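Local coordinates for endonuclease 2 (PDB 4CXP), which cleaves RNA and single-stranded DNA, and double-stranded DNA less efficiently, as a zinc-containing endonuclease that yields 5'-phosphorylated products, at residues 154-158 with 159-163; 109-112 with 113-116. All coordinates share one frame; numbering follows the deposited sequence.

Contact 1 (154-158 with 159-163). With ZN (zinc ion), chain F.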
loop_
_atom_site.group_PDB
_atom_site.type_symbol
_atom_site.label_atom_id
_atom_site.label_comp_id
_atom_site.label_asym_id
_atom_site.label_seq_id
_atom_site.Cartn_x
_atom_site.Cartn_y
_atom_site.Cartn_z
ATOM N N HIS A 154 -4.312 3.507 13.320
ATOM C CA HIS A 154 -3.598 3.612 12.071
ATOM C C HIS A 154 -2.262 2.857 12.115
ATOM O O HIS A 154 -1.930 2.099 11.201
ATOM C CB HIS A 154 -3.390 5.081 11.680
ATOM C CG HIS A 154 -2.808 5.224 10.322
ATOM N ND1 HIS A 154 -3.564 5.512 9.215
ATOM C CD2 HIS A 154 -1.550 5.036 9.868
ATOM C CE1 HIS A 154 -2.789 5.513 8.145
ATOM N NE2 HIS A 154 -1.558 5.207 8.514
ATOM N N HIS A 155 -1.518 3.079 13.190
ATOM C CA HIS A 155 -0.234 2.444 13.364
ATOM C C HIS A 155 -0.359 0.925 13.470
ATOM O O HIS A 155 0.513 0.186 13.007
ATOM C CB HIS A 155 0.468 3.030 14.601
ATOM C CG HIS A 155 1.913 2.643 14.709
ATOM N ND1 HIS A 155 2.364 1.529 15.384
ATOM C CD2 HIS A 155 3.014 3.236 14.203
ATOM C CE1 HIS A 155 3.684 1.472 15.315
ATOM N NE2 HIS A 155 4.102 2.496 14.602
ATOM N N ILE A 156 -1.428 0.459 14.087
ATOM C CA ILE A 156 -1.668 -0.980 14.172
ATOM C C ILE A 156 -1.736 -1.575 12.769
ATOM O O ILE A 156 -1.185 -2.652 12.529
ATOM C CB ILE A 156 -2.918 -1.253 15.036
ATOM C CG1 ILE A 156 -2.553 -1.020 16.516
ATOM C CG2 ILE A 156 -3.460 -2.650 14.807
ATOM C CD1 ILE A 156 -3.742 -0.938 17.437
ATOM N N TRP A 157 -2.433 -0.902 11.849
ATOM C CA TRP A 157 -2.529 -1.356 10.478
ATOM C C TRP A 157 -1.261 -1.123 9.677
ATOM O O TRP A 157 -0.890 -1.966 8.850
ATOM C CB TRP A 157 -3.783 -0.747 9.839
ATOM C CG TRP A 157 -5.004 -1.479 10.282
ATOM C CD1 TRP A 157 -5.665 -1.365 11.484
ATOM C CD2 TRP A 157 -5.624 -2.572 9.590
ATOM N NE1 TRP A 157 -6.673 -2.295 11.543
ATOM C CE2 TRP A 157 -6.671 -3.038 10.393
ATOM C CE3 TRP A 157 -5.404 -3.181 8.352
ATOM C CZ2 TRP A 157 -7.490 -4.094 10.006
ATOM C CZ3 TRP A 157 -6.226 -4.210 7.965
ATOM C CH2 TRP A 157 -7.254 -4.659 8.790
ATOM N N ASP A 158 -0.556 -0.020 9.904
ATOM C CA ASP A 158 0.696 0.187 9.182
ATOM C C ASP A 158 1.751 -0.848 9.586
ATOM O O ASP A 158 2.515 -1.295 8.722
ATOM C CB ASP A 158 1.309 1.569 9.483
ATOM C CG ASP A 158 0.809 2.697 8.601
ATOM O OD1 ASP A 158 0.160 2.472 7.554
ATOM O OD2 ASP A 158 1.130 3.864 8.953
ATOM N N SER A 159 1.815 -1.144 10.887
ATOM C CA SER A 159 2.966 -1.804 11.467
ATOM C C SER A 159 2.674 -2.917 12.458
ATOM O O SER A 159 3.293 -3.976 12.386
ATOM C CB SER A 159 3.860 -0.759 12.159
ATOM O OG SER A 159 4.406 0.132 11.214
ATOM N N ASN A 160 1.826 -2.700 13.465
ATOM C CA ASN A 160 1.814 -3.659 14.578
ATOM C C ASN A 160 1.345 -5.042 14.194
ATOM O O ASN A 160 1.937 -6.028 14.644
ATOM C CB ASN A 160 0.996 -3.189 15.781
ATOM C CG ASN A 160 1.533 -1.927 16.396
ATOM O OD1 ASN A 160 2.442 -1.947 17.253
ATOM N ND2 ASN A 160 0.983 -0.841 16.003
ATOM N N ILE A 161 0.286 -5.157 13.394
ATOM C CA ILE A 161 -0.180 -6.480 12.992
ATOM C C ILE A 161 0.959 -7.236 12.285
ATOM O O ILE A 161 1.258 -8.383 12.614
ATOM C CB ILE A 161 -1.433 -6.421 12.107
ATOM C CG1 ILE A 161 -2.625 -5.858 12.891
ATOM C CG2 ILE A 161 -1.741 -7.793 11.552
ATOM C CD1 ILE A 161 -3.781 -5.458 12.008
ATOM N N ILE A 162 1.579 -6.588 11.304
ATOM C CA ILE A 162 2.630 -7.245 10.540
ATOM C C ILE A 162 3.822 -7.617 11.433
ATOM O O ILE A 162 4.347 -8.723 11.338
ATOM C CB ILE A 162 3.068 -6.364 9.356
ATOM C CG1 ILE A 162 1.924 -6.228 8.350
ATOM C CG2 ILE A 162 4.306 -6.945 8.680
ATOM C CD1 ILE A 162 2.155 -5.134 7.329
ATOM N N GLU A 163 4.241 -6.692 12.286
ATOM C CA GLU A 163 5.387 -6.947 13.153
ATOM C C GLU A 163 5.122 -8.099 14.108
ATOM O O GLU A 163 6.012 -8.912 14.373
ATOM C CB GLU A 163 5.740 -5.691 13.947
ATOM C CG GLU A 163 6.405 -4.587 13.171
ATOM C CD GLU A 163 6.416 -3.257 13.944
ATOM O OE1 GLU A 163 5.739 -3.129 14.994
ATOM O OE2 GLU A 163 7.063 -2.310 13.477
HETATM ZN ZN ZN F . 0.221 4.947 7.312
HETATM O O HOH W 1 0.373 -3.992 10.445
HETATM O O HOH W 2 0.729 6.916 7.792
#
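The imidazole of H155 has S159 CB over one face and the amide of N160 at its edge, while the indole of W157 carries I161 CD1 over the centre of one face, 4.2 Å from the centroid of its five-membered ring. These contacts run along one helix, 153-169, where a pi-type turn at 156-158 widens the coil. I161 N therefore bonds to I156 O five residues back, nearly straight at 176°, and H155 O accepts from both S159 N and N160 N. Water 1 fits the widened turn: it accepts from I162 N and donates to I156 O and, weakly, to W157 O. N160 CG stands anti to its carbonyl carbon (chi1 -62°), which brings ND2 to 2.8 Å from H155 ND1 in a weak, bent bond, the amide and ring planes 59° apart. The buried side is apolar, and isoleucine branches fill it against W146 of strand 143-146, I156 CG2 meeting I161 CG1 at 3.8 Å. W157 packs on helix 233-262 and gives its NE1 to Y235.

One turn apart, H154 and D158 grip the zinc ion that H130 also binds. With NE2 on zinc, the bond from H154 ND1 to G138 O fixes the ring's rotation, and OD1 of D158 also accepts from Q127 and the N-terminal W1. The carboxylate chelates the metal unevenly, with D158 OD2 at 2.2 Å and D158 OD1 at 2.5 Å from zinc.

Contact 2 (109-112 with 113-116). With NAG (2-acetamido-2-deoxy-beta-D-glucopyranose), chain C; NAG (2-acetamido-2-deoxy-beta-D-glucopyranose), chain B.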
loop_
_atom_site.group_PDB
_atom_site.type_symbol
_atom_site.label_atom_id
_atom_site.label_comp_id
_atom_site.label_asym_id
_atom_site.label_seq_id
_atom_site.Cartn_x
_atom_site.Cartn_y
_atom_site.Cartn_z
ATOM N N TYR A 109 10.602 15.094 -15.955
ATOM C CA TYR A 109 10.506 14.450 -14.662
ATOM C C TYR A 109 11.620 13.450 -14.409
ATOM O O TYR A 109 12.105 12.790 -15.319
ATOM C CB TYR A 109 9.156 13.753 -14.551
ATOM C CG TYR A 109 7.965 14.689 -14.589
ATOM C CD1 TYR A 109 7.730 15.598 -13.560
ATOM C CD2 TYR A 109 7.046 14.631 -15.628
ATOM C CE1 TYR A 109 6.619 16.438 -13.583
ATOM C CE2 TYR A 109 5.936 15.462 -15.659
ATOM C CZ TYR A 109 5.718 16.357 -14.635
ATOM O OH TYR A 109 4.606 17.170 -14.684
ATOM N N ASN A 110 11.964 13.304 -13.136
ATOM C CA ASN A 110 12.926 12.318 -12.684
ATOM C C ASN A 110 12.194 10.988 -12.563
ATOM O O ASN A 110 11.317 10.813 -11.715
ATOM C CB ASN A 110 13.503 12.795 -11.369
ATOM C CG ASN A 110 14.507 11.849 -10.765
ATOM O OD1 ASN A 110 14.407 10.633 -10.901
ATOM N ND2 ASN A 110 15.501 12.421 -10.068
ATOM N N LEU A 111 12.511 10.064 -13.450
ATOM C CA LEU A 111 11.772 8.812 -13.517
ATOM C C LEU A 111 12.218 7.802 -12.472
ATOM O O LEU A 111 11.473 6.866 -12.187
ATOM C CB LEU A 111 11.802 8.230 -14.930
ATOM C CG LEU A 111 11.130 9.127 -15.991
ATOM C CD1 LEU A 111 11.048 8.423 -17.333
ATOM C CD2 LEU A 111 9.741 9.606 -15.588
ATOM N N THR A 112 13.390 7.993 -11.860
ATOM C CA THR A 112 13.721 7.225 -10.672
ATOM C C THR A 112 12.747 7.586 -9.544
ATOM O O THR A 112 12.169 6.706 -8.907
ATOM C CB THR A 112 15.166 7.444 -10.240
ATOM O OG1 THR A 112 16.019 6.950 -11.281
ATOM C CG2 THR A 112 15.474 6.757 -8.920
ATOM N N GLU A 113 12.545 8.872 -9.309
ATOM C CA GLU A 113 11.531 9.287 -8.342
ATOM C C GLU A 113 10.164 8.748 -8.731
ATOM O O GLU A 113 9.426 8.276 -7.869
ATOM C CB GLU A 113 11.473 10.805 -8.172
ATOM C CG GLU A 113 12.708 11.370 -7.500
ATOM C CD GLU A 113 12.611 12.829 -7.076
ATOM O OE1 GLU A 113 11.638 13.527 -7.449
ATOM O OE2 GLU A 113 13.538 13.279 -6.361
ATOM N N ALA A 114 9.790 8.796 -10.004
ATOM C CA ALA A 114 8.465 8.317 -10.383
ATOM C C ALA A 114 8.306 6.833 -10.039
ATOM O O ALA A 114 7.253 6.427 -9.548
ATOM C CB ALA A 114 8.193 8.544 -11.858
ATOM N N LEU A 115 9.339 6.031 -10.293
ATOM C CA LEU A 115 9.296 4.608 -9.950
ATOM C C LEU A 115 9.126 4.419 -8.447
ATOM O O LEU A 115 8.325 3.590 -8.002
ATOM C CB LEU A 115 10.573 3.916 -10.449
ATOM C CG LEU A 115 10.695 2.451 -10.040
ATOM C CD1 LEU A 115 9.551 1.584 -10.592
ATOM C CD2 LEU A 115 12.055 1.919 -10.464
ATOM N N LEU A 116 9.895 5.157 -7.659
ATOM C CA LEU A 116 9.848 5.001 -6.216
ATOM C C LEU A 116 8.525 5.482 -5.639
ATOM O O LEU A 116 8.002 4.885 -4.694
ATOM C CB LEU A 116 11.043 5.704 -5.564
ATOM C CG LEU A 116 12.421 5.189 -5.994
ATOM C CD1 LEU A 116 13.497 5.926 -5.232
ATOM C CD2 LEU A 116 12.563 3.677 -5.801
HETATM C C1 NAG C . 16.484 11.629 -9.363
HETATM C C2 NAG C . 17.863 12.248 -9.380
HETATM C C3 NAG C . 18.779 11.515 -8.403
HETATM C C4 NAG C . 18.162 11.471 -7.008
HETATM C C5 NAG C . 16.772 10.844 -7.109
HETATM C C6 NAG C . 16.037 10.816 -5.772
HETATM C C7 NAG C . 18.624 13.408 -11.460
HETATM C C8 NAG C . 18.411 14.744 -10.823
HETATM N N2 NAG C . 18.371 12.296 -10.758
HETATM O O3 NAG C . 20.061 12.114 -8.385
HETATM O O4 NAG C . 18.959 10.630 -6.204
HETATM O O5 NAG C . 16.003 11.570 -8.021
HETATM O O6 NAG C . 15.722 12.117 -5.346
HETATM O O7 NAG C . 19.072 13.379 -12.626
HETATM C C1 NAG B . 3.204 14.695 -10.079
HETATM C C2 NAG B . 2.690 15.422 -8.799
HETATM C C3 NAG B . 3.306 16.813 -8.738
HETATM C C4 NAG B . 4.827 16.704 -8.842
HETATM C C5 NAG B . 5.251 15.798 -9.999
HETATM C C6 NAG B . 6.728 15.458 -9.955
HETATM C C7 NAG B . 0.464 14.569 -8.179
HETATM C C8 NAG B . -1.009 14.803 -8.164
HETATM N N2 NAG B . 1.236 15.525 -8.708
HETATM O O3 NAG B . 2.879 17.481 -7.544
HETATM O O4 NAG B . 5.450 17.945 -9.116
HETATM O O5 NAG B . 4.574 14.556 -10.009
HETATM O O6 NAG B . 7.032 14.878 -8.701
HETATM O O7 NAG B . 0.946 13.520 -7.732
#
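From N110 to L116 the chain enters helix 111-124 with regular i to i+4 bonds, A114 N to N110 O at 3.1 Å, then L115 N to L111 O and L116 N to T112 O. N110 adds a side-chain bond: its CG stands anti to the backbone N (chi1 179°), and OD1 accepts from E113 N at 3.0 Å, almost straight at 168° at the hydrogen, although the donor lies well above the amide plane. This is an N-cap, and asparagine suits it because the short amide supplies an acceptor to an N-H of the first turn. N110 also opens the N-glycosylation sequon N110-L111-T112, and its ND2 is covalently joined to C1 of a GlcNAc, so one amide caps the helix and carries the glycan. T112, the third residue of the sequon, gives its OG1 to L28 O. The E113 chain runs extended beside the sugar, with CG 3.3 Å from the ring O5 and OE2 accepting from O6 at 2.7 Å; Y51 is a second partner of OE2. With an alanine here in place of E113, the sugar O6 and the Y51 hydroxyl would probably lose the carboxylate oxygen they share. L111 CD2 meets A114 CB at 4.2 Å, and before the helix the ring of Y109, a substrate-binding residue, approaches C6 of a second GlcNAc, 3.7 Å from Y109 CD1.

In the fold
Both contacts are local, but they lie on different helices and on opposite sides of the chain's centre, with centres 28 Å apart. Contact 1 is mostly buried, within helix 153-169, and holds part of the metal centre; its chemistry is metal coordination, ring faces and a widened turn bridged by a water. Contact 2 sits farther out and is only partly buried, at the start of helix 111-124, where one asparagine side chain both caps the first turn and carries a sugar that a glutamate also holds, while L115 and L116 are buried. The two helices still serve one catalytic region: helix 111-124 carries the zinc ligands H120 and D124 toward its far end, and helix 153-169 supplies H154 and D158 near its start.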